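Local coordinates for possible galactose mutarotase (Streptomyces platensis subsp. rosaceus, PDB 4RNL), which is of unknown function but, as an aldose 1-epimerase family member, may interconvert the anomers of galactose or a related sugar, at residues G117-V122 with G148-R153; A222-T225 with F231-A234; T257-Y262 with P277-Y282; T309-D314 with P322-R327. All blocks are in the same frame, centred on the assembly; numbering follows the deposited sequence.

Contact 1 (G117-V122 with G148-R153)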
# COMPACT_ATOMS: atom_id res chain seq x y z
N GLY A 117 2.98 -9.24 -13.81
CA GLY A 117 2.27 -10.24 -13.02
C GLY A 117 2.63 -10.21 -11.54
O GLY A 117 2.72 -11.25 -10.89
N GLY A 118 2.84 -9.01 -11.00
CA GLY A 118 3.10 -8.84 -9.58
C GLY A 118 1.96 -9.31 -8.68
O GLY A 118 0.89 -9.74 -9.17
N PHE A 119 2.17 -9.20 -7.37
CA PHE A 119 1.25 -9.74 -6.37
C PHE A 119 -0.14 -9.11 -6.47
O PHE A 119 -1.13 -9.70 -6.04
CB PHE A 119 1.79 -9.53 -4.94
CG PHE A 119 3.00 -10.40 -4.58
CD1 PHE A 119 3.61 -11.24 -5.50
CD2 PHE A 119 3.50 -10.37 -3.28
CE1 PHE A 119 4.71 -12.04 -5.14
CE2 PHE A 119 4.60 -11.15 -2.90
CZ PHE A 119 5.20 -11.99 -3.84
N SER A 120 -0.21 -7.91 -7.04
CA SER A 120 -1.49 -7.19 -7.11
C SER A 120 -2.37 -7.71 -8.24
O SER A 120 -3.53 -7.29 -8.36
CB SER A 120 -1.24 -5.70 -7.31
OG SER A 120 -0.62 -5.48 -8.56
N ARG A 121 -1.85 -8.62 -9.05
CA ARG A 121 -2.59 -9.13 -10.21
C ARG A 121 -2.67 -10.65 -10.23
O ARG A 121 -2.83 -11.25 -11.29
CB ARG A 121 -1.96 -8.64 -11.51
CG ARG A 121 -2.11 -7.14 -11.74
CD ARG A 121 -0.76 -6.45 -11.76
NE ARG A 121 -0.88 -5.00 -11.95
CZ ARG A 121 -0.33 -4.34 -12.95
NH1 ARG A 121 0.41 -4.98 -13.85
NH2 ARG A 121 -0.49 -3.03 -13.04
N VAL A 122 -2.55 -11.27 -9.05
CA VAL A 122 -2.72 -12.71 -8.92
C VAL A 122 -3.73 -13.00 -7.81
O VAL A 122 -3.98 -12.15 -6.95
CB VAL A 122 -1.38 -13.42 -8.61
CG1 VAL A 122 -0.39 -13.21 -9.74
CG2 VAL A 122 -0.80 -12.92 -7.30
N GLY A 148 14.09 -17.65 -5.92
CA GLY A 148 13.58 -18.22 -4.68
C GLY A 148 12.07 -18.32 -4.64
O GLY A 148 11.36 -17.40 -5.08
N ALA A 149 11.57 -19.43 -4.12
CA ALA A 149 10.13 -19.55 -3.86
C ALA A 149 9.82 -18.81 -2.57
O ALA A 149 10.38 -19.13 -1.51
CB ALA A 149 9.74 -21.01 -3.74
N LEU A 150 8.93 -17.83 -2.64
CA LEU A 150 8.60 -17.00 -1.48
C LEU A 150 7.21 -17.38 -0.96
O LEU A 150 6.21 -17.18 -1.65
CB LEU A 150 8.65 -15.52 -1.85
CG LEU A 150 8.52 -14.53 -0.69
CD1 LEU A 150 9.79 -14.55 0.18
CD2 LEU A 150 8.22 -13.12 -1.18
N ASP A 151 7.17 -17.92 0.25
CA ASP A 151 5.93 -18.33 0.90
C ASP A 151 5.38 -17.14 1.67
O ASP A 151 5.94 -16.74 2.69
CB ASP A 151 6.23 -19.49 1.86
CG ASP A 151 4.97 -20.19 2.36
OD1 ASP A 151 3.86 -19.71 2.09
OD2 ASP A 151 5.09 -21.24 3.04
N VAL A 152 4.28 -16.56 1.19
CA VAL A 152 3.80 -15.28 1.72
C VAL A 152 2.44 -15.39 2.37
O VAL A 152 1.53 -16.02 1.82
CB VAL A 152 3.69 -14.21 0.60
CG1 VAL A 152 3.24 -12.85 1.18
CG2 VAL A 152 5.00 -14.07 -0.14
N ARG A 153 2.29 -14.77 3.55
CA ARG A 153 1.00 -14.67 4.21
C ARG A 153 0.75 -13.23 4.59
O ARG A 153 1.62 -12.58 5.18
CB ARG A 153 0.95 -15.54 5.47
CG ARG A 153 0.78 -17.01 5.19
CD ARG A 153 0.67 -17.83 6.45
NE ARG A 153 0.33 -19.21 6.13
CZ ARG A 153 1.20 -20.11 5.69
NH1 ARG A 153 2.47 -19.78 5.53
NH2 ARG A 153 0.79 -21.34 5.40

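Contact 2 (A222-T225 with F231-A234). With PO4 (phosphate ion), chain G.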
# COMPACT_ATOMS: atom_id res chain seq x y z
N ALA A 222 18.02 13.13 1.94
CA ALA A 222 18.22 14.57 2.11
C ALA A 222 17.29 15.14 3.17
O ALA A 222 16.16 14.67 3.32
CB ALA A 222 18.00 15.29 0.79
N GLU A 223 17.73 16.16 3.90
CA GLU A 223 16.87 16.80 4.91
C GLU A 223 15.65 17.46 4.26
O GLU A 223 15.74 18.02 3.16
CB GLU A 223 17.66 17.84 5.72
CG GLU A 223 18.79 17.25 6.55
N VAL A 224 14.51 17.41 4.94
CA VAL A 224 13.30 18.02 4.39
C VAL A 224 13.21 19.50 4.72
O VAL A 224 12.48 20.23 4.08
CB VAL A 224 11.99 17.36 4.89
CG1 VAL A 224 11.92 15.89 4.50
CG2 VAL A 224 11.85 17.54 6.41
N THR A 225 13.96 19.94 5.73
CA THR A 225 13.86 21.33 6.17
C THR A 225 14.12 22.32 5.02
O THR A 225 15.07 22.16 4.25
CB THR A 225 14.80 21.65 7.36
OG1 THR A 225 14.65 23.04 7.71
CG2 THR A 225 16.26 21.36 7.02
N PHE A 231 6.96 17.90 6.18
CA PHE A 231 5.66 17.61 6.80
C PHE A 231 5.82 17.34 8.29
O PHE A 231 5.00 16.66 8.90
CB PHE A 231 5.00 16.37 6.15
CG PHE A 231 4.41 16.62 4.78
CD1 PHE A 231 3.13 17.15 4.65
CD2 PHE A 231 5.12 16.29 3.62
CE1 PHE A 231 2.57 17.37 3.39
CE2 PHE A 231 4.57 16.51 2.36
CZ PHE A 231 3.29 17.05 2.23
N ARG A 232 6.89 17.87 8.88
CA ARG A 232 7.15 17.60 10.29
C ARG A 232 6.07 18.22 11.17
O ARG A 232 5.75 17.70 12.24
CB ARG A 232 8.54 18.08 10.68
CG ARG A 232 9.68 17.19 10.12
CD ARG A 232 11.05 17.81 10.41
NE ARG A 232 11.15 19.15 9.82
CZ ARG A 232 12.07 20.05 10.16
NH1 ARG A 232 12.98 19.76 11.08
NH2 ARG A 232 12.07 21.24 9.58
N ALA A 233 5.50 19.34 10.71
CA ALA A 233 4.30 19.94 11.32
C ALA A 233 3.12 19.75 10.37
O ALA A 233 3.27 19.95 9.16
CB ALA A 233 4.53 21.42 11.60
N ALA A 234 1.95 19.39 10.91
CA ALA A 234 0.78 19.11 10.07
C ALA A 234 0.47 20.27 9.15
O ALA A 234 0.44 21.41 9.59
CB ALA A 234 -0.43 18.81 10.93
P PO4 G . 14.83 23.14 11.31
O1 PO4 G . 16.10 23.94 11.19
O2 PO4 G . 14.03 23.28 10.04
O3 PO4 G . 15.16 21.68 11.55
O4 PO4 G . 14.01 23.69 12.45

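Contact 3 (T257-Y262 with P277-Y282)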
# COMPACT_ATOMS: atom_id res chain seq x y z
N THR A 257 3.35 5.21 15.33
CA THR A 257 2.66 6.17 14.46
C THR A 257 3.68 7.00 13.69
O THR A 257 4.56 7.61 14.29
CB THR A 257 1.78 7.11 15.29
OG1 THR A 257 0.81 6.33 16.01
CG2 THR A 257 1.06 8.11 14.38
N VAL A 258 3.56 7.02 12.37
CA VAL A 258 4.52 7.75 11.54
C VAL A 258 3.83 8.79 10.66
O VAL A 258 4.49 9.66 10.08
CB VAL A 258 5.33 6.81 10.61
CG1 VAL A 258 6.19 5.85 11.44
CG2 VAL A 258 4.38 6.06 9.68
N ALA A 259 2.51 8.71 10.58
CA ALA A 259 1.77 9.65 9.75
C ALA A 259 0.41 9.92 10.35
O ALA A 259 -0.24 9.01 10.86
CB ALA A 259 1.61 9.11 8.33
N GLU A 260 -0.01 11.18 10.29
CA GLU A 260 -1.37 11.56 10.70
C GLU A 260 -1.98 12.37 9.59
O GLU A 260 -1.45 13.41 9.21
CB GLU A 260 -1.33 12.38 12.00
CG GLU A 260 -0.89 11.56 13.22
CD GLU A 260 -0.67 12.41 14.45
OE1 GLU A 260 -0.54 13.64 14.31
OE2 GLU A 260 -0.63 11.85 15.57
N LEU A 261 -3.10 11.88 9.06
CA LEU A 261 -3.79 12.53 7.96
C LEU A 261 -5.16 12.97 8.48
O LEU A 261 -5.79 12.25 9.27
CB LEU A 261 -3.95 11.54 6.81
CG LEU A 261 -4.59 11.98 5.50
CD1 LEU A 261 -3.73 13.00 4.74
CD2 LEU A 261 -4.83 10.74 4.64
N TYR A 262 -5.60 14.15 8.07
CA TYR A 262 -6.84 14.71 8.61
C TYR A 262 -7.60 15.51 7.57
O TYR A 262 -7.01 16.32 6.84
CB TYR A 262 -6.52 15.58 9.83
CG TYR A 262 -7.71 16.33 10.39
CD1 TYR A 262 -8.80 15.64 10.92
CD2 TYR A 262 -7.75 17.72 10.41
CE1 TYR A 262 -9.89 16.32 11.45
CE2 TYR A 262 -8.84 18.41 10.93
CZ TYR A 262 -9.91 17.70 11.45
OH TYR A 262 -11.01 18.37 11.97
N PRO A 277 10.73 1.45 7.46
CA PRO A 277 11.59 2.63 7.54
C PRO A 277 11.21 3.74 6.56
O PRO A 277 11.73 4.87 6.64
CB PRO A 277 12.95 2.07 7.13
CG PRO A 277 12.59 1.00 6.10
CD PRO A 277 11.33 0.38 6.65
N GLY A 278 10.33 3.43 5.63
CA GLY A 278 10.01 4.39 4.59
C GLY A 278 8.52 4.52 4.33
O GLY A 278 7.71 3.66 4.71
N LEU A 279 8.15 5.62 3.69
CA LEU A 279 6.77 5.84 3.31
C LEU A 279 6.75 6.54 1.97
O LEU A 279 7.34 7.60 1.81
CB LEU A 279 6.06 6.68 4.39
CG LEU A 279 4.59 7.05 4.20
CD1 LEU A 279 3.92 7.22 5.55
CD2 LEU A 279 4.45 8.35 3.44
N GLN A 280 6.06 5.95 1.00
CA GLN A 280 5.86 6.61 -0.28
C GLN A 280 4.59 7.44 -0.19
O GLN A 280 3.53 6.92 0.14
CB GLN A 280 5.72 5.57 -1.40
CG GLN A 280 5.79 6.16 -2.81
CD GLN A 280 7.22 6.43 -3.24
OE1 GLN A 280 8.17 5.99 -2.59
NE2 GLN A 280 7.37 7.17 -4.34
N LEU A 281 4.69 8.73 -0.48
CA LEU A 281 3.51 9.59 -0.55
C LEU A 281 3.22 9.78 -2.03
O LEU A 281 4.06 10.26 -2.76
CB LEU A 281 3.81 10.94 0.11
CG LEU A 281 2.75 12.03 -0.05
CD1 LEU A 281 1.42 11.55 0.48
CD2 LEU A 281 3.18 13.30 0.66
N TYR A 282 2.04 9.37 -2.48
CA TYR A 282 1.70 9.53 -3.89
C TYR A 282 0.33 10.18 -4.01
O TYR A 282 -0.65 9.69 -3.45
CB TYR A 282 1.74 8.19 -4.64
CG TYR A 282 1.34 8.33 -6.09
CD1 TYR A 282 1.95 9.28 -6.90
CD2 TYR A 282 0.34 7.54 -6.63
CE1 TYR A 282 1.57 9.43 -8.24
CE2 TYR A 282 -0.05 7.67 -7.96
CZ TYR A 282 0.58 8.62 -8.76
OH TYR A 282 0.19 8.75 -10.07

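Contact 4 (T309-D314 with P322-R327). With PO4 (phosphate ion), chain I.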
# COMPACT_ATOMS: atom_id res chain seq x y z
N THR A 309 3.71 2.25 3.20
CA THR A 309 4.85 1.97 4.07
C THR A 309 5.70 0.92 3.40
O THR A 309 5.19 -0.07 2.87
CB THR A 309 4.37 1.48 5.44
OG1 THR A 309 3.54 0.34 5.26
CG2 THR A 309 3.53 2.58 6.13
N GLN A 310 7.02 1.12 3.41
CA GLN A 310 7.88 0.33 2.54
C GLN A 310 9.34 0.50 2.90
O GLN A 310 9.71 1.37 3.70
CB GLN A 310 7.67 0.83 1.10
CG GLN A 310 8.07 2.30 0.95
CD GLN A 310 8.07 2.77 -0.48
OE1 GLN A 310 7.51 2.11 -1.35
NE2 GLN A 310 8.72 3.91 -0.73
N HIS A 311 10.19 -0.35 2.33
CA HIS A 311 11.62 -0.04 2.26
C HIS A 311 11.84 0.89 1.06
O HIS A 311 10.96 1.03 0.21
CB HIS A 311 12.45 -1.32 2.16
CG HIS A 311 12.73 -1.97 3.49
ND1 HIS A 311 11.73 -2.23 4.41
CD2 HIS A 311 13.88 -2.40 4.05
CE1 HIS A 311 12.26 -2.80 5.48
NE2 HIS A 311 13.57 -2.91 5.29
N PHE A 312 13.00 1.53 1.00
CA PHE A 312 13.24 2.62 0.04
C PHE A 312 13.29 2.12 -1.41
O PHE A 312 13.71 0.99 -1.67
CB PHE A 312 14.58 3.31 0.34
CG PHE A 312 14.69 3.93 1.71
CD1 PHE A 312 13.60 4.02 2.57
CD2 PHE A 312 15.91 4.43 2.14
CE1 PHE A 312 13.73 4.60 3.83
CE2 PHE A 312 16.06 5.01 3.39
CZ PHE A 312 14.96 5.09 4.24
N PRO A 313 12.86 2.98 -2.36
CA PRO A 313 12.97 2.65 -3.79
C PRO A 313 14.39 2.26 -4.17
O PRO A 313 15.34 2.85 -3.66
CB PRO A 313 12.60 3.97 -4.48
CG PRO A 313 11.68 4.65 -3.51
CD PRO A 313 12.20 4.28 -2.14
N ASP A 314 14.51 1.27 -5.05
CA ASP A 314 15.79 0.85 -5.62
C ASP A 314 16.76 0.25 -4.60
O ASP A 314 17.97 0.22 -4.83
CB ASP A 314 16.47 1.99 -6.39
CG ASP A 314 17.49 1.48 -7.40
OD1 ASP A 314 17.27 0.38 -7.95
OD2 ASP A 314 18.52 2.16 -7.64
N PRO A 322 18.40 0.51 4.03
CA PRO A 322 18.01 -0.67 4.82
C PRO A 322 17.75 -1.89 3.93
O PRO A 322 17.04 -1.77 2.92
CB PRO A 322 16.74 -0.21 5.53
CG PRO A 322 16.93 1.27 5.67
CD PRO A 322 17.62 1.70 4.40
N SER A 323 18.34 -3.03 4.28
CA SER A 323 18.36 -4.21 3.40
C SER A 323 16.96 -4.76 3.16
O SER A 323 16.16 -4.86 4.08
CB SER A 323 19.22 -5.31 4.01
OG SER A 323 19.27 -6.46 3.16
N THR A 324 16.68 -5.11 1.91
CA THR A 324 15.45 -5.83 1.59
C THR A 324 15.71 -7.31 1.31
O THR A 324 14.83 -8.03 0.84
CB THR A 324 14.74 -5.20 0.39
OG1 THR A 324 15.60 -5.27 -0.76
CG2 THR A 324 14.41 -3.74 0.68
N VAL A 325 16.93 -7.78 1.60
CA VAL A 325 17.27 -9.18 1.32
C VAL A 325 16.61 -10.12 2.35
O VAL A 325 16.54 -9.80 3.54
CB VAL A 325 18.81 -9.39 1.30
CG1 VAL A 325 19.18 -10.87 1.13
CG2 VAL A 325 19.41 -8.57 0.18
N LEU A 326 16.10 -11.25 1.88
CA LEU A 326 15.60 -12.30 2.76
C LEU A 326 16.32 -13.60 2.41
O LEU A 326 16.47 -13.93 1.22
CB LEU A 326 14.09 -12.49 2.62
CG LEU A 326 13.48 -13.56 3.53
CD1 LEU A 326 13.55 -13.13 4.99
CD2 LEU A 326 12.04 -13.88 3.13
N ARG A 327 16.78 -14.34 3.42
CA ARG A 327 17.53 -15.57 3.21
C ARG A 327 16.83 -16.76 3.85
O ARG A 327 16.03 -16.58 4.76
CB ARG A 327 18.95 -15.42 3.75
CG ARG A 327 19.76 -14.43 2.97
CD ARG A 327 21.17 -14.29 3.50
NE ARG A 327 21.84 -13.19 2.81
CZ ARG A 327 22.37 -13.31 1.59
NH1 ARG A 327 22.34 -14.47 0.96
NH2 ARG A 327 22.95 -12.26 1.02
P PO4 I . 21.62 -2.66 6.30
O1 PO4 I . 22.39 -3.66 5.47
O2 PO4 I . 22.32 -2.47 7.62
O3 PO4 I . 20.21 -3.14 6.55
O4 PO4 I . 21.60 -1.34 5.55
O HOH W 1 15.86 -3.76 6.71
O HOH W 2 15.53 0.28 2.06

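Contact 1 (G117-V122 with G148-R153)
Phe119 holds CG anti to its own carbonyl carbon and beside its backbone N (chi1 -71°), a setting that sends the ring out of its loop to meet two aliphatic side chains of strand 150-159. Across the contact, Val152 places CG1 anti to the backbone N (chi1 -178°), leaving CG2 as the branch that faces the ring. The phenyl group thus arrives with its far end leading. Phe119 CZ lies 4.2 Å from Leu150 CD2, which sits at the ring edge close to its plane, the two side chains meeting nearly at right angles. Two residues further along the strand, Phe119 CE2 approaches Val152 CG2 to 4.0 Å, this methyl standing obliquely to the ring. Two alternate residues of one strand, on the same face, therefore receive a single aromatic end. The backbones stay well apart, Phe119 CA and Val152 CA being 10.1 Å from each other, and the ring spans the gap. Trp124 packs edge-to-face against Phe119 and also donates its NE1 hydrogen to Phe119 O, while Leu150 rests on Ala169 and Thr171 of strand 162-171. The loop is in this way plugged onto the largest antiparallel sheet of the fold. With carbon alone meeting carbon in a buried setting, attraction here probably comes from dispersion and the exclusion of water, so shape rather than direction would govern the fit.

Contact 2 (A222-T225 with F231-A234)
Thr225 and Arg232 are joined mainly through a third party, a phosphate ion held by Arg232 and, less certainly, by Thr225, and this bridging anion is what sets the contact apart. Arg232 meets it with the two terminal nitrogens of its guanidinium group: NH1 donates to O3 of the phosphate at 2.9 Å, and NH2 donates to O2, both bonds being almost straight (171°). The phosphorus lies in the guanidinium plane, off its edge, so the pairing is an end-on, two-pronged one. Thr225 OG1, anti to the backbone N (chi1 179°), is directed to the phosphate side and donates to O2, although the modelled length of 2.4 Å is too short to be taken literally. Phosphate O2 would then draw on a donor from each segment. Direct touching is slighter: Thr225 CB lies 3.5 Å from Arg232 NH2, and Val224 CG2 packs 3.8 Å from Arg232 NE, both oblique to the guanidinium. A bend at chi3 (-59°) turns the arginine chain past the valine. Its charge has a second partner in Asp230, which forms a salt bridge with NH2, and Val224 is further covered by Tyr207 and Phe229. The ion probably came from the crystallisation liquor, so no physiological ligand need be inferred. The arrangement is that of a surface anion site, in which an arginine fork and, it seems, a hydroxyl hold one phosphate where the loop after strand 222-223 doubles back.

Contact 3 (T257-Y262 with P277-Y282)
Leu279 CD1 is the hub of this contact, a single methyl that meets two neighbouring residues of the facing strand. Ala259 CB approaches it to 4.1 Å, and Val258 CG2 lies 4.3 Å from the same Leu279 CD1. With CG anti to the backbone N (chi1 180°), the leucine extends away from its own strand and across the gap. That consecutive residues can both present carbon to one methyl is explained by the next shell. Val258 and Ala259 form a classic beta bulge opposite Leu272, and the two share its backbone partnership; the psi of Val258 (-13°), far from the extended value of its neighbours, interrupts the usual up-and-down pattern, and both side chains point toward Leu279. Further out, Leu272 and Leu202 each touch both Ala259 and Leu279, while Leu307, on the neighbouring strand 305-310, packs against Leu279 from within its own sheet. The two segments belong to different antiparallel sheets, 257-262 to the nine-stranded one and 278-282 to the seven-stranded one, so the meeting is face-to-face packing of the beta-sandwich kind expected in the galactose mutarotase fold. At their nearest, Val258 CA and Leu279 CA are 8.7 Å apart, and short aliphatic groups bridge that distance. The contact is wholly apolar and buried and carries no directional bond; between these two segments the sheets are held, as far as the geometry tells, by apolar contact.

Contact 4 (T309-D314 with P322-R327)
His311 and Thr324 lie side by side, running in opposing directions, and Thr324 CG2 comes to 3.4 Å from His311 CB. The threonine methyl stands anti to its own carbonyl carbon, with OG1 in the place between backbone N and carbonyl carbon. His311 keeps CG beside its backbone N (chi1 -83°), which lays the imidazole along the 322-324 backbone. Its CD2 edge faces Pro322 O at 3.4 Å, near the ring plane, and Ser323 O is met obliquely. At the same edge region, NE2 reaches a water in plane, 2.8 Å away, and that water donates to Ser323 O. On the other side of the ring, ND1 is hydrogen-bonded to Glu276, so both nitrogens are engaged and the imidazole's rotation is pinned. With alanine in place of the imidazole, Glu276 and the water on Ser323 O would probably each lose a partner, and the ring's contacts with Pro322 would be gone, although the CB touching Thr324 CG2 would remain. The loop carrying His311 follows strand 305-310 of the seven-stranded sheet, and Ser323 begins an ST turn in the facing segment, its OG accepting from Val325 N at 3.1 Å just as strand 325-326 begins. Phe312, with CG anti to its carbonyl carbon and beside its backbone N (chi1 -59°), turns one ring face to Pro322, whose CD sits 4.2 Å from the ring centroid and 28° off its normal, a CH-pi contact. A second water accepts from Phe312 N and donates to Pro322 O at 2.7 Å. Elsewhere on this segment, Ser323 N donates to a phosphate ion, probably from the crystallisation liquor.

The four contacts follow one another along the chain without interleaving, all within the aldose 1-epimerase region. Contacts 1 and 2 are the most distant, their centres 34 Å apart on opposite sides of the chain's centre. Contacts 3 and 4 are coupled most directly: strands 278-282 and 305-310 are sheet neighbours, and Gln280 and Gln310 probably share a hydrogen bond. Elsewhere the links are hydrophobic, Phe231 packing on Leu281 between contacts 2 and 3, and Leu150 on Leu326 between contacts 1 and 4. Contacts 1 and 3 both reach the nine-stranded sheet; contacts 2, 3 and 4 reach the seven-stranded one. The touches run from contact 1 through 4 and 3 to 2, unlike the chain order.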